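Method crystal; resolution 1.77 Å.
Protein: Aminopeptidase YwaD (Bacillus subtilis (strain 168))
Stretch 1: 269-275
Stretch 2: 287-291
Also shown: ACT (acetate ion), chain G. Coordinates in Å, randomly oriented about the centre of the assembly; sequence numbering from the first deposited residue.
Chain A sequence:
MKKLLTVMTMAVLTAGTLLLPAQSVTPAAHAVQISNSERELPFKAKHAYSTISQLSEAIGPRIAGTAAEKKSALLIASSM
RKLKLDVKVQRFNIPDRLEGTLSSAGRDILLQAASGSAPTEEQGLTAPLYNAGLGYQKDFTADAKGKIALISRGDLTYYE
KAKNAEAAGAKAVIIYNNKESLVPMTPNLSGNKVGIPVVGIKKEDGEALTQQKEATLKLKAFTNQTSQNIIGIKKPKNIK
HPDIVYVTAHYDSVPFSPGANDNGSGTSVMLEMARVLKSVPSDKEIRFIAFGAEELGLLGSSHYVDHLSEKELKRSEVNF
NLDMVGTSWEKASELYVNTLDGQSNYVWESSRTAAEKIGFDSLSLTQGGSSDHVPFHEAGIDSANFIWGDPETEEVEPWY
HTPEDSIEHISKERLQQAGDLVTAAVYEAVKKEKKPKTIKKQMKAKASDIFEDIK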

# COMPACT_ATOMS: atom_id res chain seq x y z
N VAL A 269 -11.23 -8.42 -5.69
CA VAL A 269 -12.42 -8.74 -4.90
C VAL A 269 -13.40 -7.56 -4.90
O VAL A 269 -14.62 -7.74 -4.95
CB VAL A 269 -12.01 -9.13 -3.47
CG1 VAL A 269 -13.24 -9.32 -2.60
CG2 VAL A 269 -11.15 -10.40 -3.49
N MET A 270 -12.86 -6.35 -4.83
CA MET A 270 -13.71 -5.17 -4.95
C MET A 270 -14.48 -5.18 -6.27
O MET A 270 -15.69 -4.90 -6.30
CB MET A 270 -12.85 -3.92 -4.82
CG MET A 270 -13.62 -2.60 -4.98
SD MET A 270 -13.66 -2.06 -6.69
CE MET A 270 -11.97 -1.50 -6.94
N LEU A 271 -13.81 -5.50 -7.38
CA LEU A 271 -14.49 -5.46 -8.67
C LEU A 271 -15.52 -6.57 -8.79
O LEU A 271 -16.61 -6.36 -9.34
CB LEU A 271 -13.46 -5.56 -9.80
CG LEU A 271 -12.65 -4.29 -9.99
CD1 LEU A 271 -11.48 -4.53 -10.93
CD2 LEU A 271 -13.56 -3.17 -10.53
N GLU A 272 -15.21 -7.76 -8.28
CA GLU A 272 -16.20 -8.83 -8.34
C GLU A 272 -17.37 -8.54 -7.42
O GLU A 272 -18.52 -8.89 -7.74
CB GLU A 272 -15.55 -10.17 -7.99
CG GLU A 272 -16.53 -11.32 -7.86
CD GLU A 272 -17.20 -11.71 -9.18
OE1 GLU A 272 -16.92 -11.10 -10.24
OE2 GLU A 272 -18.02 -12.64 -9.15
N MET A 273 -17.13 -7.90 -6.27
CA MET A 273 -18.26 -7.51 -5.44
C MET A 273 -19.15 -6.51 -6.18
O MET A 273 -20.38 -6.58 -6.10
CB MET A 273 -17.79 -6.93 -4.11
CG MET A 273 -18.94 -6.66 -3.14
SD MET A 273 -18.44 -5.57 -1.80
CE MET A 273 -16.80 -6.27 -1.41
N ALA A 274 -18.53 -5.57 -6.90
CA ALA A 274 -19.31 -4.63 -7.70
C ALA A 274 -20.16 -5.36 -8.74
O ALA A 274 -21.31 -4.98 -9.00
CB ALA A 274 -18.39 -3.62 -8.37
N ARG A 275 -19.61 -6.41 -9.35
CA ARG A 275 -20.40 -7.21 -10.28
C ARG A 275 -21.58 -7.86 -9.57
O ARG A 275 -22.70 -7.88 -10.10
CB ARG A 275 -19.54 -8.27 -10.96
CG ARG A 275 -20.30 -9.00 -12.08
CD ARG A 275 -19.61 -10.27 -12.54
NE ARG A 275 -19.59 -11.31 -11.50
CZ ARG A 275 -20.59 -12.15 -11.25
NH1 ARG A 275 -21.72 -12.11 -11.97
NH2 ARG A 275 -20.46 -13.05 -10.28
C ACT G . -22.80 -11.36 -15.10
O ACT G . -23.03 -10.96 -13.93
OXT ACT G . -23.13 -12.45 -15.65
CH3 ACT G . -22.00 -10.37 -16.01
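Stretch 2 287-291: RFIAF

How does the second stretch run relative to the first? Residues 287-291 form an extended strand that begins earlier in the chain, and it lies against the helix of residues 269-275 in a nearly antiparallel sense. The angle between their N-to-C directions is 160° (signed crossing angle -160°), and the axes approach to 9.0 Å. Of the CA atoms, the nearest pair across the contact is Ala274 CA and Phe288 CA, 7.0 Å apart.

What fills the gap at that point? Phe288, which has more of its surface covered by the other stretch than any other residue here, points its CA-to-CB bond toward the helix and holds chi1 in the m well at -59°. Its ring presents a face to Ala274: the methyl carbon Ala274 CB stands 3.6 Å from the centroid of the Phe288 ring, only 7° off the ring normal, a CH-pi contact. The backbone shares in it, since Ala274 CA lies 3.6 Å from Phe288 CE2.

Where does Met270 fit? One helical turn before Ala274, it too points toward the strand, and its side chain reaches along the strand beyond Phe288. Met270 SD packs 3.8 Å from Phe288 CB, while its approach to the ring is oblique. The terminal methyl goes further, placing Met270 CE 3.6 Å from Ile289 O and 3.9 Å from Ala290 CB. Ile289 is therefore met through its backbone, its own CA-to-CB bond pointing away from the helix.

Does any polar bond tie the two together? No hydrogen bond crosses between them; the contact is one of apolar packing, burying 251 Å² in all. The charged pair of the helix lies apart from it: Arg275 NH2 makes a salt bridge with Glu272 OE2 at 2.7 Å, and neither residue touches the strand.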

# COMPACT_ATOMS: atom_id res chain seq x y z
N ARG A 287 -19.91 3.60 -3.65
CA ARG A 287 -18.76 4.03 -4.43
C ARG A 287 -17.70 2.95 -4.35
O ARG A 287 -17.16 2.67 -3.27
CB ARG A 287 -18.24 5.37 -3.92
CG ARG A 287 -19.31 6.43 -3.90
CD ARG A 287 -18.73 7.80 -3.62
NE ARG A 287 -19.78 8.82 -3.64
CZ ARG A 287 -19.60 10.08 -3.28
NH1 ARG A 287 -18.40 10.50 -2.87
NH2 ARG A 287 -20.61 10.94 -3.33
N PHE A 288 -17.40 2.33 -5.48
CA PHE A 288 -16.31 1.37 -5.57
C PHE A 288 -15.07 2.12 -6.03
O PHE A 288 -15.09 2.77 -7.08
CB PHE A 288 -16.63 0.23 -6.52
CG PHE A 288 -17.86 -0.54 -6.14
CD1 PHE A 288 -19.11 -0.14 -6.60
CD2 PHE A 288 -17.77 -1.64 -5.30
CE1 PHE A 288 -20.25 -0.84 -6.26
CE2 PHE A 288 -18.92 -2.34 -4.95
CZ PHE A 288 -20.16 -1.94 -5.43
N ILE A 289 -14.01 2.07 -5.25
CA ILE A 289 -12.85 2.89 -5.58
C ILE A 289 -11.61 2.02 -5.63
O ILE A 289 -11.32 1.26 -4.69
CB ILE A 289 -12.64 4.03 -4.58
CG1 ILE A 289 -13.97 4.75 -4.35
CG2 ILE A 289 -11.57 4.95 -5.13
CD1 ILE A 289 -13.85 5.99 -3.52
N ALA A 290 -10.86 2.16 -6.72
CA ALA A 290 -9.50 1.66 -6.83
C ALA A 290 -8.56 2.85 -6.58
O ALA A 290 -8.53 3.79 -7.38
CB ALA A 290 -9.26 1.03 -8.20
N PHE A 291 -7.82 2.81 -5.47
CA PHE A 291 -6.96 3.91 -5.07
C PHE A 291 -5.57 3.74 -5.67
O PHE A 291 -4.98 2.68 -5.55
CB PHE A 291 -6.82 3.98 -3.55
CG PHE A 291 -8.03 4.52 -2.85
CD1 PHE A 291 -8.53 5.78 -3.16
CD2 PHE A 291 -8.65 3.78 -1.85
CE1 PHE A 291 -9.66 6.27 -2.51
CE2 PHE A 291 -9.76 4.27 -1.20
CZ PHE A 291 -10.27 5.52 -1.53